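Local coordinates for protein aldo-keto reductase 1 (Coptotermes gestroi, PDB 5KET) that binds NADP in a TIM barrel and probably acts as an oxidoreductase of the aldo-keto reductase family, at residues Phe16-Lys21 / Thr166-Leu171; Phe56-Glu61 / Val85-Pro90; Leu116-Leu121 / Pro190-Val195. All blocks are in the same frame, centred on the assembly; numbering follows the deposited sequence.

Contact 1: residues Phe16-Lys21 / Thr166-Leu171; sequences FHNGRK and TRSVGL
Arg167 meets Arg20 where the N-terminal beta hairpin, 14-15 with 21-22, lies against the N-terminal end of strand 166-172, as in aldo-keto reductases, where such a hairpin covers the bottom of the TIM barrel. The two arginines bring like charges close, Arg20 NH1 lying 4.0 Å from Arg167 NH1. These would probably repel, and the contact here rests on the carbon parts of the chains. Their guanidinium planes stand 71° apart: Arg20 NH1 comes in at the edge of the Arg167 group, in its plane, while Arg167 CD sits over one face of the Arg20 group, toward the rim. Arg167 also makes a cation-pi contact with Tyr113. Next comes Ser168, buried, on which the hairpin turn converges. With OG anti to the carbonyl carbon (chi1 -53°), its hydroxyl lies 3.7 Å from Phe16 CD2, meeting the ring obliquely. Asn18 OD1 stays 3.5 Å from Ser168 OG, and no hydrogen bond joins the two segments. Ala191 touches Phe16, Asn18 and Ser168 alike. The facing loop is a type I turn, Phe16 to Gly19, in which Gly19 N bonds to Phe16 O at 2.8 Å. Arg20 also approaches the serine, its CD 3.8 Å from Ser168 OG.

Contact 2: residues Phe56-Glu61 / Val85-Pro90; sequences FMYQNE and VTKLPP. With NAP (NADP nicotinamide-adenine-dinucleotide phosphate), chain C.
Tyr58 and Lys87 meet at the cofactor, where Lys87 NZ donates a hydrogen bond of 3.1 Å to Tyr58 OH. The phenol oxygen also lies 3.2 Å from C2N of the nicotinamide ring, and Lys87 NZ is 3.6 Å from the ribose O2D. With CG anti to the carbonyl carbon (chi1 -58°), the tyrosine ring starts out beside its own backbone N; its far end closes on the lysine and ribose. Asp53 OD2 takes a further hydrogen bond from Lys87 NZ and so positions the amine. Asp53, Tyr58, Lys87 and His120 probably form the family's catalytic tetrad; the Lys87 bond is consistent with its predicted lowering of the pKa of Tyr58, the predicted proton donor. A phenylalanine in place of Tyr58 would probably leave Lys87 NZ without this acceptor and the site without its likely proton donor. Farther out, Thr86 OG1 gives Glu61 OE2 a hydrogen bond of 2.9 Å, reaching the carboxylate on its anti side, 22° out of plane. Phe56 CD2 touches Pro89 CG at 3.3 Å, obliquely to the ring, and Met57 CE lies 3.5 Å from Pro90 CD, tip to tip. The Thr86 bond reaches the first residue of helix 61-73, and the prolines meet the loop leading there from strand 51-53. Helix 98-109 covers Phe56 and Pro89 through Phe101; strand 83-88 itself runs between strands 51-53 and 114-119.

Contact 3: residues Leu116-Leu121 / Pro190-Val195; sequences LYLIHL and PANLQV. With NAP (NADP nicotinamide-adenine-dinucleotide phosphate), chain C.
Leu116, with CG anti to its backbone N (chi1 178°), sends CD2 to the side chain of Asn192, which it crosses at about a right angle. Leu118 instead has CG anti to the carbonyl carbon (chi1 -43°), and its two methyls part: CD2 leans toward Asn192, CD1 toward Gln194. Gln194 runs extended toward the nicotinamide, and Leu118 crosses it, too, at about a right angle. The contact is one of methyl groups against the sides of polar chains. Leu116 CD2 lies 3.9 Å from Asn192 CB, and Leu118 CD1 lies 3.8 Å from Gln194 CB; no hydrogen bond crosses between the segments. Leu116 CD1 and Ala191 CB make a looser apolar pair at 4.5 Å. Both segments also border the cofactor. The Gln194 amide comes up to the nicotinamide ring and its carboxamide, and Gln194 CG lies 4.0 Å from O7N; the residue is part of the observed NADP site. His120, predicted to bind substrate, brings CE1 to 3.4 Å from O7N, which meets its ring obliquely. Such inward-facing side chains line the interior of a TIM barrel, with the cofactor at the C-terminal ends of its strands. Strands 116-119 and 192-195 are not neighbours: their axes come within 8.4 Å at 55°, and strand 166-172 lies between them in the sheet, bonded to Tyr117 on one flank and to Ala191 on the other. Strand 83-88 pairs with the far edge of 114-119, while helix 150-162 packs outside against Tyr117, Ile119 and Pro190.

Overall arrangement
All three contacts use the same parallel barrel sheet at different depths. Contact 1 is partly buried, joining the N-terminal hairpin to strand 166-172 through polar and charged groups and one aromatic ring; the side chain of Phe16 is about 14 Å from NADP. Contacts 2 and 3 are buried and both touch NADP. Between its own segments contact 2 uses hydrogen bonds and proline packing, contact 3 leucine methyls against amide-bearing chains. Strand pairing ties them together: Leu88 N lies 2.8 Å from Leu118 O between contacts 2 and 3, and Val169 O lies 2.8 Å from Ala191 N between contacts 1 and 3. Contacts 1 and 2 do not touch, so contact 3 bridges hairpin and active site.

Contact 1: residues Phe16-Lys21 / Thr166-Leu171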
loop_
_atom_site.group_PDB
_atom_site.type_symbol
_atom_site.label_atom_id
_atom_site.label_comp_id
_atom_site.label_asym_id
_atom_site.label_seq_id
_atom_site.Cartn_x
_atom_site.Cartn_y
_atom_site.Cartn_z
ATOM N N PHE A 16 -7.124 11.160 -9.014
ATOM C CA PHE A 16 -6.193 12.025 -8.300
ATOM C C PHE A 16 -6.441 13.489 -8.620
ATOM O O PHE A 16 -7.118 13.843 -9.592
ATOM C CB PHE A 16 -4.754 11.679 -8.685
ATOM C CG PHE A 16 -4.370 10.293 -8.355
ATOM C CD1 PHE A 16 -4.949 9.650 -7.284
ATOM C CD2 PHE A 16 -3.449 9.619 -9.124
ATOM C CE1 PHE A 16 -4.599 8.366 -6.974
ATOM C CE2 PHE A 16 -3.094 8.331 -8.818
ATOM C CZ PHE A 16 -3.668 7.704 -7.741
ATOM N N HIS A 17 -5.841 14.345 -7.788
ATOM C CA HIS A 17 -5.987 15.776 -7.979
ATOM C C HIS A 17 -5.410 16.222 -9.323
ATOM O O HIS A 17 -5.975 17.101 -9.990
ATOM C CB HIS A 17 -5.320 16.513 -6.819
ATOM C CG HIS A 17 -5.270 17.994 -7.000
ATOM N ND1 HIS A 17 -6.144 18.851 -6.390
ATOM C CD2 HIS A 17 -4.429 18.777 -7.705
ATOM C CE1 HIS A 17 -5.858 20.095 -6.729
ATOM N NE2 HIS A 17 -4.816 20.080 -7.529
ATOM N N ASN A 18 -4.318 15.592 -9.762
ATOM C CA ASN A 18 -3.778 15.881 -11.085
ATOM C C ASN A 18 -4.648 15.338 -12.214
ATOM O O ASN A 18 -4.245 15.453 -13.376
ATOM C CB ASN A 18 -2.371 15.311 -11.216
ATOM C CG ASN A 18 -2.295 13.871 -10.787
ATOM O OD1 ASN A 18 -2.571 12.969 -11.574
ATOM N ND2 ASN A 18 -1.918 13.641 -9.535
ATOM N N GLY A 19 -5.807 14.749 -11.916
ATOM C CA GLY A 19 -6.736 14.310 -12.937
ATOM C C GLY A 19 -6.591 12.869 -13.388
ATOM O O GLY A 19 -7.410 12.406 -14.197
ATOM N N ARG A 20 -5.585 12.149 -12.893
ATOM C CA ARG A 20 -5.373 10.761 -13.279
ATOM C C ARG A 20 -6.207 9.817 -12.423
ATOM O O ARG A 20 -6.315 9.986 -11.205
ATOM C CB ARG A 20 -3.896 10.396 -13.164
ATOM C CG ARG A 20 -3.131 10.692 -14.420
ATOM C CD ARG A 20 -1.644 10.724 -14.184
ATOM N NE ARG A 20 -1.049 11.738 -15.040
ATOM C CZ ARG A 20 -0.825 11.579 -16.338
ATOM N NH1 ARG A 20 -1.126 10.430 -16.933
ATOM N NH2 ARG A 20 -0.296 12.573 -17.038
ATOM N N LYS A 21 -6.779 8.805 -13.070
ATOM C CA LYS A 21 -7.698 7.875 -12.433
ATOM C C LYS A 21 -6.949 6.634 -11.962
ATOM O O LYS A 21 -6.041 6.143 -12.639
ATOM C CB LYS A 21 -8.826 7.494 -13.400
ATOM C CG LYS A 21 -9.652 8.697 -13.853
ATOM C CD LYS A 21 -10.832 8.310 -14.729
ATOM N N THR A 166 7.683 8.470 -13.345
ATOM C CA THR A 166 6.432 8.150 -12.670
ATOM C C THR A 166 5.404 9.206 -13.042
ATOM O O THR A 166 5.752 10.375 -13.221
ATOM C CB THR A 166 6.605 8.094 -11.150
ATOM O OG1 THR A 166 5.324 7.961 -10.525
ATOM C CG2 THR A 166 7.301 9.358 -10.637
ATOM N N ARG A 167 4.144 8.794 -13.174
ATOM C CA ARG A 167 3.122 9.772 -13.529
ATOM C C ARG A 167 2.592 10.517 -12.308
ATOM O O ARG A 167 2.260 11.703 -12.413
ATOM C CB ARG A 167 1.986 9.092 -14.291
ATOM C CG ARG A 167 2.419 8.534 -15.639
ATOM C CD ARG A 167 2.940 9.634 -16.549
ATOM N NE ARG A 167 3.704 9.109 -17.680
ATOM C CZ ARG A 167 3.160 8.699 -18.823
ATOM N NH1 ARG A 167 1.840 8.748 -18.985
ATOM N NH2 ARG A 167 3.935 8.234 -19.796
ATOM N N SER A 168 2.522 9.857 -11.152
ATOM C CA SER A 168 2.114 10.499 -9.910
ATOM C C SER A 168 3.011 10.010 -8.782
ATOM O O SER A 168 3.664 8.967 -8.886
ATOM C CB SER A 168 0.647 10.208 -9.569
ATOM O OG SER A 168 -0.220 10.533 -10.645
ATOM N N VAL A 169 3.041 10.779 -7.693
ATOM C CA VAL A 169 3.810 10.410 -6.515
ATOM C C VAL A 169 2.959 10.619 -5.270
ATOM O O VAL A 169 2.131 11.531 -5.204
ATOM C CB VAL A 169 5.131 11.197 -6.412
ATOM C CG1 VAL A 169 6.127 10.678 -7.435
ATOM C CG2 VAL A 169 4.877 12.677 -6.614
ATOM N N GLY A 170 3.175 9.761 -4.274
ATOM C CA GLY A 170 2.402 9.807 -3.050
ATOM C C GLY A 170 3.145 9.322 -1.819
ATOM O O GLY A 170 4.366 9.142 -1.853
ATOM N N LEU A 171 2.414 9.091 -0.729
ATOM C CA LEU A 171 2.998 8.764 0.565
ATOM C C LEU A 171 2.403 7.474 1.111
ATOM O O LEU A 171 1.268 7.114 0.791
ATOM C CB LEU A 171 2.737 9.875 1.571
ATOM C CG LEU A 171 3.172 11.305 1.248
ATOM C CD1 LEU A 171 2.497 12.251 2.235
ATOM C CD2 LEU A 171 4.690 11.393 1.277
#

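Contact 2: residues Phe56-Glu61 / Val85-Pro90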
loop_
_atom_site.group_PDB
_atom_site.type_symbol
_atom_site.label_atom_id
_atom_site.label_comp_id
_atom_site.label_asym_id
_atom_site.label_seq_id
_atom_site.Cartn_x
_atom_site.Cartn_y
_atom_site.Cartn_z
ATOM N N PHE A 56 9.871 -2.074 -4.021
ATOM C CA PHE A 56 11.222 -2.585 -4.187
ATOM C C PHE A 56 11.584 -3.519 -3.047
ATOM O O PHE A 56 12.365 -4.460 -3.240
ATOM C CB PHE A 56 12.231 -1.434 -4.304
ATOM C CG PHE A 56 13.662 -1.899 -4.409
ATOM C CD1 PHE A 56 14.274 -2.143 -5.644
ATOM C CD2 PHE A 56 14.395 -2.098 -3.266
ATOM C CE1 PHE A 56 15.596 -2.593 -5.714
ATOM C CE2 PHE A 56 15.688 -2.528 -3.315
ATOM C CZ PHE A 56 16.309 -2.780 -4.539
ATOM N N MET A 57 11.011 -3.289 -1.867
ATOM C CA MET A 57 11.324 -4.125 -0.722
ATOM C C MET A 57 10.573 -5.458 -0.722
ATOM O O MET A 57 10.860 -6.310 0.125
ATOM C CB MET A 57 11.052 -3.348 0.566
ATOM C CG MET A 57 11.873 -3.857 1.743
ATOM S SD MET A 57 12.351 -2.597 2.926
ATOM C CE MET A 57 13.684 -1.772 2.055
ATOM N N TYR A 58 9.637 -5.676 -1.650
ATOM C CA TYR A 58 8.949 -6.961 -1.721
ATOM C C TYR A 58 9.706 -7.997 -2.536
ATOM O O TYR A 58 9.378 -9.185 -2.448
ATOM C CB TYR A 58 7.546 -6.805 -2.320
ATOM C CG TYR A 58 6.648 -5.848 -1.575
ATOM C CD1 TYR A 58 6.963 -5.421 -0.298
ATOM C CD2 TYR A 58 5.479 -5.373 -2.149
ATOM C CE1 TYR A 58 6.152 -4.543 0.383
ATOM C CE2 TYR A 58 4.658 -4.490 -1.472
ATOM C CZ TYR A 58 5.002 -4.080 -0.203
ATOM O OH TYR A 58 4.203 -3.204 0.494
ATOM N N GLN A 59 10.686 -7.575 -3.334
ATOM C CA GLN A 59 11.519 -8.482 -4.129
ATOM C C GLN A 59 10.684 -9.381 -5.045
ATOM O O GLN A 59 10.952 -10.574 -5.193
ATOM C CB GLN A 59 12.427 -9.319 -3.226
ATOM C CG GLN A 59 13.360 -8.507 -2.357
ATOM C CD GLN A 59 13.877 -9.313 -1.186
ATOM O OE1 GLN A 59 14.819 -8.916 -0.505
ATOM N NE2 GLN A 59 13.256 -10.458 -0.939
ATOM N N ASN A 60 9.660 -8.800 -5.671
ATOM C CA ASN A 60 8.872 -9.498 -6.680
ATOM C C ASN A 60 8.698 -8.671 -7.950
ATOM O O ASN A 60 7.985 -9.106 -8.865
ATOM C CB ASN A 60 7.502 -9.887 -6.119
ATOM C CG ASN A 60 6.808 -8.732 -5.438
ATOM O OD1 ASN A 60 6.837 -7.597 -5.914
ATOM N ND2 ASN A 60 6.173 -9.016 -4.311
ATOM N N GLU A 61 9.344 -7.500 -8.035
ATOM C CA GLU A 61 9.146 -6.606 -9.172
ATOM C C GLU A 61 9.600 -7.245 -10.477
ATOM O O GLU A 61 8.939 -7.101 -11.509
ATOM C CB GLU A 61 9.902 -5.300 -8.962
ATOM C CG GLU A 61 9.824 -4.706 -7.576
ATOM C CD GLU A 61 10.680 -3.442 -7.467
ATOM O OE1 GLU A 61 11.920 -3.580 -7.344
ATOM O OE2 GLU A 61 10.118 -2.318 -7.511
ATOM N N VAL A 85 2.056 0.449 -9.337
ATOM C CA VAL A 85 2.442 1.160 -8.123
ATOM C C VAL A 85 3.639 0.449 -7.516
ATOM O O VAL A 85 3.562 -0.750 -7.217
ATOM C CB VAL A 85 1.294 1.219 -7.101
ATOM C CG1 VAL A 85 1.728 1.972 -5.855
ATOM C CG2 VAL A 85 0.063 1.859 -7.711
ATOM N N THR A 86 4.730 1.185 -7.310
ATOM C CA THR A 86 5.864 0.704 -6.529
ATOM C C THR A 86 6.342 1.824 -5.612
ATOM O O THR A 86 5.880 2.965 -5.690
ATOM C CB THR A 86 7.006 0.193 -7.418
ATOM O OG1 THR A 86 7.921 -0.575 -6.623
ATOM C CG2 THR A 86 7.745 1.352 -8.066
ATOM N N LYS A 87 7.264 1.488 -4.716
ATOM C CA LYS A 87 7.590 2.362 -3.601
ATOM C C LYS A 87 9.098 2.454 -3.400
ATOM O O LYS A 87 9.859 1.555 -3.775
ATOM C CB LYS A 87 6.915 1.871 -2.318
ATOM C CG LYS A 87 5.414 1.736 -2.449
ATOM C CD LYS A 87 4.920 0.513 -1.711
ATOM C CE LYS A 87 3.445 0.289 -1.942
ATOM N NZ LYS A 87 2.996 -0.953 -1.269
ATOM N N LEU A 88 9.518 3.562 -2.794
ATOM C CA LEU A 88 10.923 3.820 -2.502
ATOM C C LEU A 88 11.319 3.165 -1.181
ATOM O O LEU A 88 10.685 3.438 -0.151
ATOM C CB LEU A 88 11.185 5.318 -2.446
ATOM C CG LEU A 88 12.580 5.705 -1.954
ATOM C CD1 LEU A 88 13.574 5.672 -3.102
ATOM C CD2 LEU A 88 12.576 7.069 -1.263
ATOM N N PRO A 89 12.360 2.343 -1.162
ATOM C CA PRO A 89 12.665 1.586 0.055
ATOM C C PRO A 89 13.169 2.486 1.163
ATOM O O PRO A 89 13.899 3.457 0.906
ATOM C CB PRO A 89 13.763 0.604 -0.399
ATOM C CG PRO A 89 13.943 0.787 -1.832
ATOM C CD PRO A 89 13.267 2.022 -2.271
ATOM N N PRO A 90 12.861 2.169 2.430
ATOM C CA PRO A 90 13.368 2.972 3.556
ATOM C C PRO A 90 14.868 3.236 3.502
ATOM O O PRO A 90 15.341 4.206 4.102
ATOM C CB PRO A 90 12.981 2.135 4.779
ATOM C CG PRO A 90 11.763 1.398 4.349
ATOM C CD PRO A 90 11.950 1.107 2.881
HETATM P PA NAP C . -4.900 -8.508 2.991
HETATM O O1A NAP C . -4.645 -8.573 1.493
HETATM O O2A NAP C . -6.005 -7.958 3.539
HETATM O O5B NAP C . -4.566 -10.041 3.592
HETATM C C5B NAP C . -4.283 -10.872 2.493
HETATM C C4B NAP C . -4.178 -12.276 3.074
HETATM O O4B NAP C . -5.474 -12.828 3.130
HETATM C C3B NAP C . -3.241 -13.196 2.244
HETATM O O3B NAP C . -2.557 -14.053 3.109
HETATM C C2B NAP C . -4.223 -14.035 1.390
HETATM O O2B NAP C . -3.909 -15.355 1.335
HETATM C C1B NAP C . -5.596 -13.858 2.153
HETATM N N9A NAP C . -6.667 -13.488 1.236
HETATM C C8A NAP C . -6.584 -12.651 0.108
HETATM N N7A NAP C . -7.772 -12.527 -0.531
HETATM C C5A NAP C . -8.657 -13.321 0.220
HETATM C C6A NAP C . -10.024 -13.597 0.078
HETATM N N6A NAP C . -10.748 -13.058 -0.954
HETATM N N1A NAP C . -10.680 -14.416 0.957
HETATM C C2A NAP C . -9.897 -14.931 1.975
HETATM N N3A NAP C . -8.587 -14.758 2.243
HETATM C C4A NAP C . -7.982 -13.925 1.323
HETATM O O3 NAP C . -3.733 -7.521 3.508
HETATM P PN NAP C . -2.272 -7.695 2.943
HETATM O O1N NAP C . -1.999 -8.886 2.132
HETATM O O2N NAP C . -1.309 -7.180 3.983
HETATM O O5D NAP C . -2.166 -6.359 1.780
HETATM C C5D NAP C . -1.154 -6.694 0.951
HETATM C C4D NAP C . -0.895 -5.536 0.055
HETATM O O4D NAP C . -0.930 -4.371 0.882
HETATM C C3D NAP C . 0.567 -5.705 -0.391
HETATM O O3D NAP C . 0.618 -6.199 -1.659
HETATM C C2D NAP C . 1.072 -4.297 -0.434
HETATM O O2D NAP C . 0.807 -3.736 -1.649
HETATM C C1D NAP C . 0.195 -3.562 0.598
HETATM N N1N NAP C . 1.085 -3.399 1.777
HETATM C C2N NAP C . 1.616 -2.170 2.023
HETATM C C3N NAP C . 2.468 -1.990 3.087
HETATM C C7N NAP C . 2.997 -0.661 3.324
HETATM O O7N NAP C . 2.858 0.280 2.522
HETATM N N7N NAP C . 3.685 -0.466 4.499
HETATM C C4N NAP C . 2.821 -3.066 3.919
HETATM C C5N NAP C . 2.286 -4.308 3.644
HETATM C C6N NAP C . 1.426 -4.485 2.578
HETATM P P2B NAP C . -3.403 -16.084 -0.217
HETATM O O1X NAP C . -2.185 -15.211 -0.481
HETATM O O2X NAP C . -3.193 -17.551 0.040
HETATM O O3X NAP C . -4.557 -15.608 -1.098
#

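Contact 3: residues Leu116-Leu121 / Pro190-Val195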
loop_
_atom_site.group_PDB
_atom_site.type_symbol
_atom_site.label_atom_id
_atom_site.label_comp_id
_atom_site.label_asym_id
_atom_site.label_seq_id
_atom_site.Cartn_x
_atom_site.Cartn_y
_atom_site.Cartn_z
ATOM N N LEU A 116 2.438 5.318 -10.180
ATOM C CA LEU A 116 2.388 5.883 -8.836
ATOM C C LEU A 116 3.608 5.433 -8.050
ATOM O O LEU A 116 3.848 4.229 -7.925
ATOM C CB LEU A 116 1.107 5.446 -8.131
ATOM C CG LEU A 116 0.977 5.935 -6.697
ATOM C CD1 LEU A 116 0.902 7.455 -6.660
ATOM C CD2 LEU A 116 -0.229 5.315 -6.035
ATOM N N TYR A 117 4.362 6.391 -7.512
ATOM C CA TYR A 117 5.576 6.127 -6.742
ATOM C C TYR A 117 5.406 6.693 -5.338
ATOM O O TYR A 117 5.209 7.902 -5.172
ATOM C CB TYR A 117 6.802 6.744 -7.422
ATOM C CG TYR A 117 8.115 6.142 -6.995
ATOM C CD1 TYR A 117 8.243 4.773 -6.809
ATOM C CD2 TYR A 117 9.232 6.936 -6.789
ATOM C CE1 TYR A 117 9.440 4.213 -6.428
ATOM C CE2 TYR A 117 10.439 6.386 -6.401
ATOM C CZ TYR A 117 10.536 5.025 -6.229
ATOM O OH TYR A 117 11.741 4.479 -5.853
ATOM N N LEU A 118 5.501 5.828 -4.335
ATOM C CA LEU A 118 5.275 6.236 -2.960
ATOM C C LEU A 118 6.556 6.208 -2.139
ATOM O O LEU A 118 7.426 5.353 -2.328
ATOM C CB LEU A 118 4.262 5.331 -2.265
ATOM C CG LEU A 118 3.006 4.927 -3.031
ATOM C CD1 LEU A 118 2.165 4.056 -2.110
ATOM C CD2 LEU A 118 2.284 6.173 -3.509
ATOM N N ILE A 119 6.644 7.146 -1.201
ATOM C CA ILE A 119 7.597 6.993 -0.112
ATOM C C ILE A 119 7.064 5.898 0.804
ATOM O O ILE A 119 6.063 6.078 1.496
ATOM C CB ILE A 119 7.828 8.304 0.642
ATOM C CG1 ILE A 119 7.888 9.478 -0.351
ATOM C CG2 ILE A 119 9.107 8.221 1.448
ATOM C CD1 ILE A 119 8.411 10.783 0.243
ATOM N N HIS A 120 7.720 4.739 0.765
ATOM C CA HIS A 120 7.225 3.568 1.474
ATOM C C HIS A 120 7.073 3.844 2.964
ATOM O O HIS A 120 6.027 3.535 3.554
ATOM C CB HIS A 120 8.186 2.405 1.230
ATOM C CG HIS A 120 7.598 1.055 1.474
ATOM N ND1 HIS A 120 6.275 0.756 1.231
ATOM C CD2 HIS A 120 8.168 -0.091 1.911
ATOM C CE1 HIS A 120 6.052 -0.511 1.532
ATOM N NE2 HIS A 120 7.185 -1.047 1.942
ATOM N N LEU A 121 8.092 4.459 3.582
ATOM C CA LEU A 121 8.137 4.725 5.030
ATOM C C LEU A 121 8.718 6.099 5.364
ATOM O O LEU A 121 9.817 6.422 4.896
ATOM C CB LEU A 121 8.933 3.640 5.768
ATOM C CG LEU A 121 8.089 2.701 6.640
ATOM C CD1 LEU A 121 7.215 1.803 5.775
ATOM C CD2 LEU A 121 8.968 1.880 7.555
ATOM N N PRO A 190 0.941 15.386 -3.009
ATOM C CA PRO A 190 0.736 13.936 -2.971
ATOM C C PRO A 190 -0.544 13.529 -3.689
ATOM O O PRO A 190 -1.613 14.102 -3.459
ATOM C CB PRO A 190 0.648 13.638 -1.462
ATOM C CG PRO A 190 1.277 14.815 -0.783
ATOM C CD PRO A 190 1.565 15.879 -1.768
ATOM N N ALA A 191 -0.429 12.546 -4.564
ATOM C CA ALA A 191 -1.597 12.035 -5.268
ATOM C C ALA A 191 -2.352 10.992 -4.465
ATOM O O ALA A 191 -3.576 10.870 -4.612
ATOM C CB ALA A 191 -1.185 11.438 -6.611
ATOM N N ASN A 192 -1.657 10.245 -3.615
ATOM C CA ASN A 192 -2.261 9.097 -2.954
ATOM C C ASN A 192 -1.530 8.835 -1.646
ATOM O O ASN A 192 -0.309 8.984 -1.570
ATOM C CB ASN A 192 -2.216 7.856 -3.862
ATOM C CG ASN A 192 -2.640 6.587 -3.146
ATOM O OD1 ASN A 192 -3.829 6.349 -2.939
ATOM N ND2 ASN A 192 -1.669 5.750 -2.791
ATOM N N LEU A 193 -2.294 8.479 -0.617
ATOM C CA LEU A 193 -1.766 8.018 0.657
ATOM C C LEU A 193 -2.145 6.559 0.824
ATOM O O LEU A 193 -3.315 6.202 0.659
ATOM C CB LEU A 193 -2.340 8.826 1.817
ATOM C CG LEU A 193 -1.976 8.242 3.194
ATOM C CD1 LEU A 193 -0.477 8.292 3.402
ATOM C CD2 LEU A 193 -2.733 8.927 4.305
ATOM N N GLN A 194 -1.169 5.718 1.149
ATOM C CA GLN A 194 -1.436 4.299 1.332
ATOM C C GLN A 194 -1.118 3.939 2.779
ATOM O O GLN A 194 0.048 3.912 3.185
ATOM C CB GLN A 194 -0.640 3.446 0.345
ATOM C CG GLN A 194 -0.339 2.060 0.865
ATOM C CD GLN A 194 0.121 1.113 -0.225
ATOM O OE1 GLN A 194 0.059 1.433 -1.396
ATOM N NE2 GLN A 194 0.642 -0.030 0.160
ATOM N N VAL A 195 -2.167 3.678 3.553
ATOM C CA VAL A 195 -2.050 3.339 4.960
ATOM C C VAL A 195 -2.858 2.082 5.219
ATOM O O VAL A 195 -3.669 1.650 4.400
ATOM C CB VAL A 195 -2.539 4.477 5.880
ATOM C CG1 VAL A 195 -1.566 5.650 5.844
ATOM C CG2 VAL A 195 -3.922 4.910 5.462
HETATM P PA NAP C . -4.900 -8.508 2.991
HETATM O O1A NAP C . -4.645 -8.573 1.493
HETATM O O2A NAP C . -6.005 -7.958 3.539
HETATM O O5B NAP C . -4.566 -10.041 3.592
HETATM C C5B NAP C . -4.283 -10.872 2.493
HETATM C C4B NAP C . -4.178 -12.276 3.074
HETATM O O4B NAP C . -5.474 -12.828 3.130
HETATM C C3B NAP C . -3.241 -13.196 2.244
HETATM O O3B NAP C . -2.557 -14.053 3.109
HETATM C C2B NAP C . -4.223 -14.035 1.390
HETATM O O2B NAP C . -3.909 -15.355 1.335
HETATM C C1B NAP C . -5.596 -13.858 2.153
HETATM N N9A NAP C . -6.667 -13.488 1.236
HETATM C C8A NAP C . -6.584 -12.651 0.108
HETATM N N7A NAP C . -7.772 -12.527 -0.531
HETATM C C5A NAP C . -8.657 -13.321 0.220
HETATM C C6A NAP C . -10.024 -13.597 0.078
HETATM N N6A NAP C . -10.748 -13.058 -0.954
HETATM N N1A NAP C . -10.680 -14.416 0.957
HETATM C C2A NAP C . -9.897 -14.931 1.975
HETATM N N3A NAP C . -8.587 -14.758 2.243
HETATM C C4A NAP C . -7.982 -13.925 1.323
HETATM O O3 NAP C . -3.733 -7.521 3.508
HETATM P PN NAP C . -2.272 -7.695 2.943
HETATM O O1N NAP C . -1.999 -8.886 2.132
HETATM O O2N NAP C . -1.309 -7.180 3.983
HETATM O O5D NAP C . -2.166 -6.359 1.780
HETATM C C5D NAP C . -1.154 -6.694 0.951
HETATM C C4D NAP C . -0.895 -5.536 0.055
HETATM O O4D NAP C . -0.930 -4.371 0.882
HETATM C C3D NAP C . 0.567 -5.705 -0.391
HETATM O O3D NAP C . 0.618 -6.199 -1.659
HETATM C C2D NAP C . 1.072 -4.297 -0.434
HETATM O O2D NAP C . 0.807 -3.736 -1.649
HETATM C C1D NAP C . 0.195 -3.562 0.598
HETATM N N1N NAP C . 1.085 -3.399 1.777
HETATM C C2N NAP C . 1.616 -2.170 2.023
HETATM C C3N NAP C . 2.468 -1.990 3.087
HETATM C C7N NAP C . 2.997 -0.661 3.324
HETATM O O7N NAP C . 2.858 0.280 2.522
HETATM N N7N NAP C . 3.685 -0.466 4.499
HETATM C C4N NAP C . 2.821 -3.066 3.919
HETATM C C5N NAP C . 2.286 -4.308 3.644
HETATM C C6N NAP C . 1.426 -4.485 2.578
HETATM P P2B NAP C . -3.403 -16.084 -0.217
HETATM O O1X NAP C . -2.185 -15.211 -0.481
HETATM O O2X NAP C . -3.193 -17.551 0.040
HETATM O O3X NAP C . -4.557 -15.608 -1.098
#